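Local coordinates for protein transcriptional regulator (Rhodococcus sp., PDB 2O0Y) that probably binds DNA through a helix-turn-helix domain and regulates transcription as a member of the IclR family, at the interface of chains A and B. Numbering follows the deposited sequence. Chains: chain A/B, Transcriptional regulator.

Contact 1: the interface of chains A and B. Residues chain A 65, 67, 81, 84-85; chain B 26, 29-30, 32.
A:Trp85 and A:Arg84 of helix 80-93 meet B:Leu29, B:Glu30 and B:Phe32 in a mixed apolar and polar interface between two protein copies, which holds chain A to the helix-turn-helix region of chain B and probably serves the IclR-family dimer. The indole lies flat against the end of helix 18-29: CB of B:Leu29 sits over its six-membered ring, 3.8 Å from the centroid, while CD1 of B:Leu29 reaches CZ3 of A:Trp85 at 3.6 Å. The backbone O of A:Glu81 lies over the opposite face, toward the rim. CG2 of B:Ile26 rests over the centre of the guanidinium of A:Arg65, 3.7 Å from its CZ, and CD1 of B:Ile26 turns toward CG2 of A:Val67.

A second layer is charged. OE1 of A:Glu81 comes within 2.9 Å of OE1 of B:Glu30, the carboxylate planes turned 14° apart; two bare carboxylates would repel, and a shared proton, which the structure does not show, might ease this. A:Arg84 probably offsets their charge, its NE hydrogen-bonding OE1 of A:Glu81 and its NH2 forming a salt bridge to OE1 of B:Glu30 at 3.5 Å, weak as a hydrogen bond. Bent at chi3 (78°), A:Arg84 turns its guanidinium end-on to one carbonyl: NH1 donates to O of B:Phe32 at 2.8 Å on a lone pair, and NH2 to the same O at 3.2 Å, tilted from the carbonyl plane.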
ATOM      1  N   ARG A  65      -3.539 -14.582  18.993  1.00 28.78           N
ATOM      2  CA  ARG A  65      -4.360 -14.506  17.778  1.00 27.91           C
ATOM      3  C   ARG A  65      -3.522 -14.040  16.603  1.00 28.72           C
ATOM      4  O   ARG A  65      -4.071 -13.728  15.561  1.00 28.76           O
ATOM      5  CB  ARG A  65      -5.493 -13.530  17.985  1.00 26.92           C
ATOM      6  CG  ARG A  65      -6.542 -13.965  18.996  1.00 28.11           C
ATOM      7  CD  ARG A  65      -7.190 -15.395  18.710  1.00 27.79           C
ATOM      8  NE  ARG A  65      -7.999 -15.341  17.468  1.00 27.41           N
ATOM      9  CZ  ARG A  65      -9.225 -14.825  17.367  1.00 26.09           C
ATOM     10  NH1 ARG A  65      -9.825 -14.319  18.429  1.00 25.70           N
ATOM     11  NH2 ARG A  65      -9.883 -14.838  16.215  1.00 24.33           N
ATOM     12  N   VAL A  67      -2.002 -11.336  15.984  1.00 28.09           N
ATOM     13  CA  VAL A  67      -2.123  -9.917  15.659  1.00 30.02           C
ATOM     14  C   VAL A  67      -0.795  -9.191  15.967  1.00 30.66           C
ATOM     15  O   VAL A  67      -0.452  -8.195  15.316  1.00 31.31           O
ATOM     16  CB  VAL A  67      -3.307  -9.301  16.453  1.00 31.51           C
ATOM     17  CG1 VAL A  67      -3.236  -7.747  16.457  1.00 29.39           C
ATOM     18  CG2 VAL A  67      -4.627  -9.854  15.874  1.00 30.88           C
ATOM     19  N   GLU A  81      -1.468 -12.019  11.171  1.00 21.19           N
ATOM     20  CA  GLU A  81      -2.893 -11.698  10.923  1.00 21.09           C
ATOM     21  C   GLU A  81      -3.045 -10.216  10.650  1.00 20.63           C
ATOM     22  O   GLU A  81      -3.753  -9.829   9.728  1.00 21.43           O
ATOM     23  CB  GLU A  81      -3.824 -12.157  12.066  1.00 22.11           C
ATOM     24  CG  GLU A  81      -3.974 -13.659  12.071  1.00 28.52           C
ATOM     25  CD  GLU A  81      -4.470 -14.122  10.692  1.00 37.26           C
ATOM     26  OE1 GLU A  81      -5.578 -13.672  10.316  1.00 38.22           O
ATOM     27  OE2 GLU A  81      -3.697 -14.804   9.955  1.00 41.30           O
ATOM     28  N   ARG A  84      -1.813  -9.276   7.274  1.00 16.73           N
ATOM     29  CA  ARG A  84      -2.793  -9.720   6.249  1.00 17.52           C
ATOM     30  C   ARG A  84      -3.870  -8.637   6.065  1.00 16.01           C
ATOM     31  O   ARG A  84      -4.290  -8.355   4.957  1.00 17.23           O
ATOM     32  CB  ARG A  84      -3.469 -10.998   6.760  1.00 16.63           C
ATOM     33  CG  ARG A  84      -4.347 -11.649   5.722  1.00 25.39           C
ATOM     34  CD  ARG A  84      -4.900 -13.045   6.211  1.00 25.73           C
ATOM     35  NE  ARG A  84      -6.012 -12.970   7.155  1.00 27.07           N
ATOM     36  CZ  ARG A  84      -7.187 -12.370   6.941  1.00 32.55           C
ATOM     37  NH1 ARG A  84      -7.441 -11.741   5.790  1.00 27.05           N
ATOM     38  NH2 ARG A  84      -8.139 -12.411   7.894  1.00 33.65           N
ATOM     39  N   TRP A  85      -4.374  -8.092   7.172  1.00 16.95           N
ATOM     40  CA  TRP A  85      -5.448  -7.061   7.102  1.00 15.72           C
ATOM     41  C   TRP A  85      -4.849  -5.812   6.467  1.00 15.59           C
ATOM     42  O   TRP A  85      -5.552  -5.082   5.800  1.00 16.68           O
ATOM     43  CB  TRP A  85      -5.918  -6.691   8.516  1.00 16.48           C
ATOM     44  CG  TRP A  85      -6.526  -7.898   9.302  1.00 15.42           C
ATOM     45  CD1 TRP A  85      -7.128  -8.951   8.790  1.00 21.73           C
ATOM     46  CD2 TRP A  85      -6.534  -8.055  10.707  1.00 15.46           C
ATOM     47  NE1 TRP A  85      -7.492  -9.849   9.799  1.00 22.98           N
ATOM     48  CE2 TRP A  85      -7.142  -9.297  10.990  1.00 21.03           C
ATOM     49  CE3 TRP A  85      -6.091  -7.269  11.755  1.00 20.54           C
ATOM     50  CZ2 TRP A  85      -7.305  -9.776  12.274  1.00 20.51           C
ATOM     51  CZ3 TRP A  85      -6.250  -7.747  13.040  1.00 25.68           C
ATOM     52  CH2 TRP A  85      -6.895  -8.972  13.282  1.00 22.32           C
TER
ATOM     53  N   ILE B  26     -11.181  -8.753  16.877  1.00 25.88           N
ATOM     54  CA  ILE B  26     -10.392  -9.684  16.054  1.00 25.42           C
ATOM     55  C   ILE B  26     -11.275 -10.656  15.271  1.00 25.43           C
ATOM     56  O   ILE B  26     -11.033 -10.886  14.073  1.00 27.00           O
ATOM     57  CB  ILE B  26      -9.328 -10.413  16.931  1.00 25.67           C
ATOM     58  CG1 ILE B  26      -8.384  -9.379  17.571  1.00 25.20           C
ATOM     59  CG2 ILE B  26      -8.529 -11.448  16.100  1.00 25.07           C
ATOM     60  CD1 ILE B  26      -7.504  -9.986  18.755  1.00 24.86           C
ATOM     61  N   LEU B  29     -12.686  -8.758  12.264  1.00 23.69           N
ATOM     62  CA  LEU B  29     -11.678  -8.468  11.236  1.00 23.79           C
ATOM     63  C   LEU B  29     -11.261  -9.720  10.496  1.00 24.95           C
ATOM     64  O   LEU B  29     -10.976  -9.702   9.307  1.00 24.34           O
ATOM     65  CB  LEU B  29     -10.468  -7.843  11.919  1.00 23.93           C
ATOM     66  CG  LEU B  29     -10.643  -6.429  12.476  1.00 27.23           C
ATOM     67  CD1 LEU B  29      -9.425  -6.011  13.315  1.00 26.65           C
ATOM     68  CD2 LEU B  29     -10.788  -5.491  11.243  1.00 30.11           C
ATOM     69  N   GLU B  30     -11.232 -10.834  11.196  1.00 25.88           N
ATOM     70  CA  GLU B  30     -10.907 -12.115  10.522  1.00 26.50           C
ATOM     71  C   GLU B  30     -11.860 -12.503   9.417  1.00 26.59           C
ATOM     72  O   GLU B  30     -11.540 -13.343   8.571  1.00 26.15           O
ATOM     73  CB  GLU B  30     -10.877 -13.231  11.561  1.00 28.42           C
ATOM     74  CG  GLU B  30      -9.739 -13.079  12.542  1.00 33.82           C
ATOM     75  CD  GLU B  30      -8.437 -13.614  12.018  1.00 43.94           C
ATOM     76  OE1 GLU B  30      -8.416 -14.170  10.879  1.00 47.38           O
ATOM     77  OE2 GLU B  30      -7.418 -13.477  12.734  1.00 47.61           O
ATOM     78  N   PHE B  32     -12.806 -10.544   7.052  1.00 26.86           N
ATOM     79  CA  PHE B  32     -12.345  -9.868   5.829  1.00 25.92           C
ATOM     80  C   PHE B  32     -11.153 -10.577   5.257  1.00 26.56           C
ATOM     81  O   PHE B  32     -10.102 -10.743   5.950  1.00 25.98           O
ATOM     82  CB  PHE B  32     -11.982  -8.384   6.119  1.00 27.14           C
ATOM     83  CG  PHE B  32     -13.186  -7.564   6.593  1.00 25.93           C
ATOM     84  CD1 PHE B  32     -13.615  -7.673   7.895  1.00 24.37           C
ATOM     85  CD2 PHE B  32     -13.907  -6.741   5.702  1.00 25.04           C
ATOM     86  CE1 PHE B  32     -14.744  -6.974   8.360  1.00 27.52           C
ATOM     87  CE2 PHE B  32     -15.038  -6.022   6.135  1.00 20.04           C
ATOM     88  CZ  PHE B  32     -15.484  -6.112   7.434  1.00 25.14           C
TER

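Contact 2: the interface of chains A and B. Residues chain A 84, 88, 91; chain B 33-34, 37.
A:Leu88, on the middle of helix 80-93, presses into the loop of chain B formed by B:Asp33, B:Ala34 and B:Pro37, which lies in the helix-turn-helix region beyond helix 18-29. The contact is one of shape rather than of polar bonding. With CG anti to the backbone N (chi1 -179°), the leucine stretches away from its helix and sets its two methyls against the loop backbone. CD2 meets B:Asp33 at its CA and at its N, each 3.6 Å away, and CD1 faces the carbonyl of the same residue, 4.0 Å from its O. More distantly, CB of B:Pro37 stands 4.3 Å from CD1 of A:Leu88. An alanine here would probably leave a gap against the backbone of B:Asp33 and let the loop shift toward the helix.

On either side of the leucine an arginine flanks the loop. The guanidinium of A:Arg84 runs alongside B:Asp33, both side chains pointing the same way, yet its NH1 touches carbon there rather than the carboxylate, whose OD2 is 5.4 Å from NH1; any attraction between these charges would be long-range. One turn of helix beyond the leucine, A:Arg91, its chain bent at chi3 (-64°), brings its terminal NH2 to 3.8 Å from the CB methyl of B:Ala34.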
ATOM      1  N   ARG A  84      -1.813  -9.276   7.274  1.00 16.73           N
ATOM      2  CA  ARG A  84      -2.793  -9.720   6.249  1.00 17.52           C
ATOM      3  C   ARG A  84      -3.870  -8.637   6.065  1.00 16.01           C
ATOM      4  O   ARG A  84      -4.290  -8.355   4.957  1.00 17.23           O
ATOM      5  CB  ARG A  84      -3.469 -10.998   6.760  1.00 16.63           C
ATOM      6  CG  ARG A  84      -4.347 -11.649   5.722  1.00 25.39           C
ATOM      7  CD  ARG A  84      -4.900 -13.045   6.211  1.00 25.73           C
ATOM      8  NE  ARG A  84      -6.012 -12.970   7.155  1.00 27.07           N
ATOM      9  CZ  ARG A  84      -7.187 -12.370   6.941  1.00 32.55           C
ATOM     10  NH1 ARG A  84      -7.441 -11.741   5.790  1.00 27.05           N
ATOM     11  NH2 ARG A  84      -8.139 -12.411   7.894  1.00 33.65           N
ATOM     12  N   LEU A  88      -4.670  -6.399   2.737  1.00 14.66           N
ATOM     13  CA  LEU A  88      -6.001  -6.345   2.178  1.00 14.36           C
ATOM     14  C   LEU A  88      -6.508  -4.896   2.077  1.00 15.46           C
ATOM     15  O   LEU A  88      -7.101  -4.528   1.084  1.00 16.55           O
ATOM     16  CB  LEU A  88      -6.969  -7.132   3.046  1.00 15.36           C
ATOM     17  CG  LEU A  88      -8.411  -7.159   2.533  1.00 16.89           C
ATOM     18  CD1 LEU A  88      -8.440  -7.666   1.076  1.00 23.00           C
ATOM     19  CD2 LEU A  88      -9.175  -8.083   3.515  1.00 17.33           C
ATOM     20  N   ARG A  91      -4.938  -3.094  -0.769  1.00 23.05           N
ATOM     21  CA  ARG A  91      -5.605  -3.403  -2.054  1.00 24.00           C
ATOM     22  C   ARG A  91      -6.986  -2.775  -2.149  1.00 23.55           C
ATOM     23  O   ARG A  91      -7.424  -2.348  -3.222  1.00 24.66           O
ATOM     24  CB  ARG A  91      -5.738  -4.946  -2.211  1.00 24.53           C
ATOM     25  CG  ARG A  91      -4.420  -5.629  -2.495  1.00 29.27           C
ATOM     26  CD  ARG A  91      -4.649  -7.092  -3.123  1.00 37.52           C
ATOM     27  NE  ARG A  91      -5.324  -7.933  -2.115  1.00 41.83           N
ATOM     28  CZ  ARG A  91      -4.663  -8.600  -1.175  1.00 44.91           C
ATOM     29  NH1 ARG A  91      -3.335  -8.575  -1.192  1.00 48.73           N
ATOM     30  NH2 ARG A  91      -5.298  -9.315  -0.252  1.00 43.28           N
TER
ATOM     31  N   ASP B  33     -11.250 -10.967   3.985  1.00 26.81           N
ATOM     32  CA  ASP B  33     -10.097 -11.576   3.370  1.00 26.76           C
ATOM     33  C   ASP B  33     -10.121 -11.320   1.891  1.00 26.33           C
ATOM     34  O   ASP B  33     -11.026 -10.667   1.403  1.00 24.91           O
ATOM     35  CB  ASP B  33     -10.017 -13.080   3.700  1.00 28.13           C
ATOM     36  CG  ASP B  33     -11.305 -13.831   3.399  1.00 30.28           C
ATOM     37  OD1 ASP B  33     -12.004 -13.452   2.444  1.00 31.94           O
ATOM     38  OD2 ASP B  33     -11.593 -14.825   4.109  1.00 30.64           O
ATOM     39  N   ALA B  34      -9.173 -11.900   1.168  1.00 26.25           N
ATOM     40  CA  ALA B  34      -9.010 -11.537  -0.224  1.00 26.37           C
ATOM     41  C   ALA B  34     -10.265 -11.859  -1.024  1.00 26.59           C
ATOM     42  O   ALA B  34     -10.638 -11.098  -1.903  1.00 27.42           O
ATOM     43  CB  ALA B  34      -7.768 -12.194  -0.808  1.00 27.72           C
ATOM     44  N   PRO B  37     -13.551  -9.133   0.484  1.00 26.58           N
ATOM     45  CA  PRO B  37     -12.955  -7.849   0.896  1.00 25.80           C
ATOM     46  C   PRO B  37     -13.961  -6.901   1.593  1.00 26.32           C
ATOM     47  O   PRO B  37     -13.529  -5.982   2.339  1.00 26.39           O
ATOM     48  CB  PRO B  37     -12.434  -7.258  -0.425  1.00 25.84           C
ATOM     49  CG  PRO B  37     -13.320  -7.884  -1.476  1.00 28.39           C
ATOM     50  CD  PRO B  37     -13.608  -9.275  -0.985  1.00 27.04           C
TER

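Contact 3: the interface of chains A and B. Residues chain A 89-90, 93, 126-127, 143; chain B 78-80, 83.
A:Trp93 reaches across to B:Leu83, B:Leu78 and B:Pro80, and its atoms can be followed in order as a worked case of an indole bridging two chains. At the root, CB lies 3.7 Å from CD1 of B:Leu83, and the same methyl approaches CG and CD1 at the start of the ring. Chi2 of 100° turns the indole so that NE1 points at chain B, and this pyrrole N-H donates to the backbone O of B:Leu78 at 2.9 Å, the bond being fairly straight (156° at H) although the N-H approaches tilted from the carbonyl plane. CE2 passes the N of B:Pro80, and CD of B:Pro80 lies 3.8 Å from CZ2 and, with CG of that proline, over one ring face toward the rim. The hydrogen bond and the proline on the face together would be expected to limit the turning of the ring.

B:Leu83 is the matching wedge from chain B. Its side chain, with CG anti to the carbonyl carbon (chi1 -63°), forks at the tip: CD1 also reaches CA of A:Val127 at 3.7 Å, and CD2 lies against CA of A:Gly90 at 3.6 Å. CG1 of A:Val127 additionally packs on CB of B:Pro80, 4.0 Å away. The site joins the C-terminal end of helix 80-93 and strand 123-130 of chain A, the latter within the IclR C-terminal family region, to strand 75-78 and the 3-10 helix 80-85 of chain B.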
ATOM      1  N   ALA A  89      -6.327  -4.100   3.143  1.00 14.26           N
ATOM      2  CA  ALA A  89      -6.794  -2.706   3.135  1.00 15.71           C
ATOM      3  C   ALA A  89      -6.003  -1.958   2.027  1.00 16.26           C
ATOM      4  O   ALA A  89      -6.538  -1.092   1.357  1.00 17.90           O
ATOM      5  CB  ALA A  89      -6.492  -2.073   4.489  1.00 16.01           C
ATOM      6  N   GLY A  90      -4.701  -2.230   1.926  1.00 18.31           N
ATOM      7  CA  GLY A  90      -3.871  -1.641   0.859  1.00 20.37           C
ATOM      8  C   GLY A  90      -4.513  -1.861  -0.505  1.00 21.62           C
ATOM      9  O   GLY A  90      -4.595  -0.949  -1.349  1.00 21.88           O
ATOM     10  N   TRP A  93      -7.940   0.081  -0.973  1.00 20.37           N
ATOM     11  CA  TRP A  93      -7.853   1.532  -1.120  1.00 21.13           C
ATOM     12  C   TRP A  93      -6.992   1.967  -2.308  1.00 23.22           C
ATOM     13  O   TRP A  93      -7.035   3.128  -2.714  1.00 24.87           O
ATOM     14  CB  TRP A  93      -7.334   2.137   0.188  1.00 19.68           C
ATOM     15  CG  TRP A  93      -8.441   2.052   1.215  1.00 19.01           C
ATOM     16  CD1 TRP A  93      -8.575   1.132   2.206  1.00 16.95           C
ATOM     17  CD2 TRP A  93      -9.603   2.869   1.244  1.00 18.13           C
ATOM     18  NE1 TRP A  93      -9.787   1.317   2.875  1.00 15.51           N
ATOM     19  CE2 TRP A  93     -10.423   2.402   2.297  1.00 18.37           C
ATOM     20  CE3 TRP A  93     -10.050   3.948   0.447  1.00 23.49           C
ATOM     21  CZ2 TRP A  93     -11.657   3.006   2.606  1.00 20.70           C
ATOM     22  CZ3 TRP A  93     -11.277   4.554   0.758  1.00 25.19           C
ATOM     23  CH2 TRP A  93     -12.052   4.098   1.850  1.00 23.21           C
ATOM     24  N   VAL A 126      -5.407  10.522   4.136  1.00 24.17           N
ATOM     25  CA  VAL A 126      -4.779  10.294   2.872  1.00 23.60           C
ATOM     26  C   VAL A 126      -4.852   8.804   2.638  1.00 23.12           C
ATOM     27  O   VAL A 126      -4.505   8.031   3.508  1.00 23.05           O
ATOM     28  CB  VAL A 126      -3.257  10.654   2.914  1.00 24.72           C
ATOM     29  CG1 VAL A 126      -2.662  10.332   1.536  1.00 22.74           C
ATOM     30  CG2 VAL A 126      -3.147  12.147   3.143  1.00 24.92           C
ATOM     31  N   VAL A 127      -5.349   8.411   1.469  1.00 22.91           N
ATOM     32  CA  VAL A 127      -5.500   6.968   1.146  1.00 22.94           C
ATOM     33  C   VAL A 127      -4.648   6.585  -0.053  1.00 25.02           C
ATOM     34  O   VAL A 127      -4.504   5.404  -0.329  1.00 23.51           O
ATOM     35  CB  VAL A 127      -6.987   6.570   0.851  1.00 23.24           C
ATOM     36  CG1 VAL A 127      -7.883   6.843   2.086  1.00 20.18           C
ATOM     37  CG2 VAL A 127      -7.535   7.376  -0.310  1.00 27.82           C
ATOM     38  N   GLY A 143      -3.222   7.110   5.971  1.00 22.32           N
ATOM     39  CA  GLY A 143      -4.095   6.358   6.937  1.00 20.53           C
ATOM     40  C   GLY A 143      -4.281   7.047   8.276  1.00 24.13           C
ATOM     41  O   GLY A 143      -5.005   6.571   9.119  1.00 23.99           O
TER
ATOM     42  N   LEU B  78     -12.432  -2.794   5.040  1.00 22.78           N
ATOM     43  CA  LEU B  78     -11.420  -2.368   6.016  1.00 20.31           C
ATOM     44  C   LEU B  78     -11.251  -0.896   5.696  1.00 20.52           C
ATOM     45  O   LEU B  78     -11.315  -0.509   4.516  1.00 21.89           O
ATOM     46  CB  LEU B  78     -10.097  -3.129   5.787  1.00 21.09           C
ATOM     47  CG  LEU B  78     -10.131  -4.644   6.122  1.00 21.77           C
ATOM     48  CD1 LEU B  78      -8.701  -5.215   6.078  1.00 22.33           C
ATOM     49  CD2 LEU B  78     -10.657  -4.841   7.558  1.00 20.91           C
ATOM     50  N   GLY B  79     -11.008  -0.083   6.711  1.00 17.37           N
ATOM     51  CA  GLY B  79     -11.008   1.378   6.467  1.00 15.65           C
ATOM     52  C   GLY B  79      -9.611   1.954   6.479  1.00 14.76           C
ATOM     53  O   GLY B  79      -8.626   1.241   6.635  1.00 14.44           O
ATOM     54  N   PRO B  80      -9.497   3.259   6.229  1.00 15.30           N
ATOM     55  CA  PRO B  80      -8.191   3.887   5.952  1.00 15.52           C
ATOM     56  C   PRO B  80      -7.219   3.795   7.096  1.00 16.68           C
ATOM     57  O   PRO B  80      -6.003   3.850   6.890  1.00 15.82           O
ATOM     58  CB  PRO B  80      -8.569   5.375   5.740  1.00 17.08           C
ATOM     59  CG  PRO B  80     -10.027   5.360   5.374  1.00 18.53           C
ATOM     60  CD  PRO B  80     -10.650   4.189   6.106  1.00 15.43           C
ATOM     61  N   LEU B  83      -4.303   1.493   6.642  1.00 16.54           N
ATOM     62  CA  LEU B  83      -3.258   1.919   5.690  1.00 15.76           C
ATOM     63  C   LEU B  83      -2.085   2.523   6.432  1.00 14.98           C
ATOM     64  O   LEU B  83      -1.002   2.692   5.870  1.00 15.08           O
ATOM     65  CB  LEU B  83      -3.836   2.973   4.719  1.00 15.68           C
ATOM     66  CG  LEU B  83      -4.975   2.524   3.796  1.00 16.22           C
ATOM     67  CD1 LEU B  83      -5.409   3.714   2.916  1.00 21.52           C
ATOM     68  CD2 LEU B  83      -4.467   1.322   2.864  1.00 19.30           C
TER

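Helix 80-93 of chain A runs through all three contacts, so that one helix is met by successive parts of chain B. Contact 1 and contact 2 lie about 10 Å apart between the centres of their C-alpha atoms and share A:Arg84; contact 2 and contact 3 are about 11 Å apart, and contact 1 and contact 3 about 15 Å. Contacts 1 and 2 engage the helix-turn-helix region of chain B, whereas contact 3 brings in a strand from the C-terminal region of chain A. The helix thus appears to couple DNA-binding and C-terminal parts across the assembly, though the interface is not an exact two-fold.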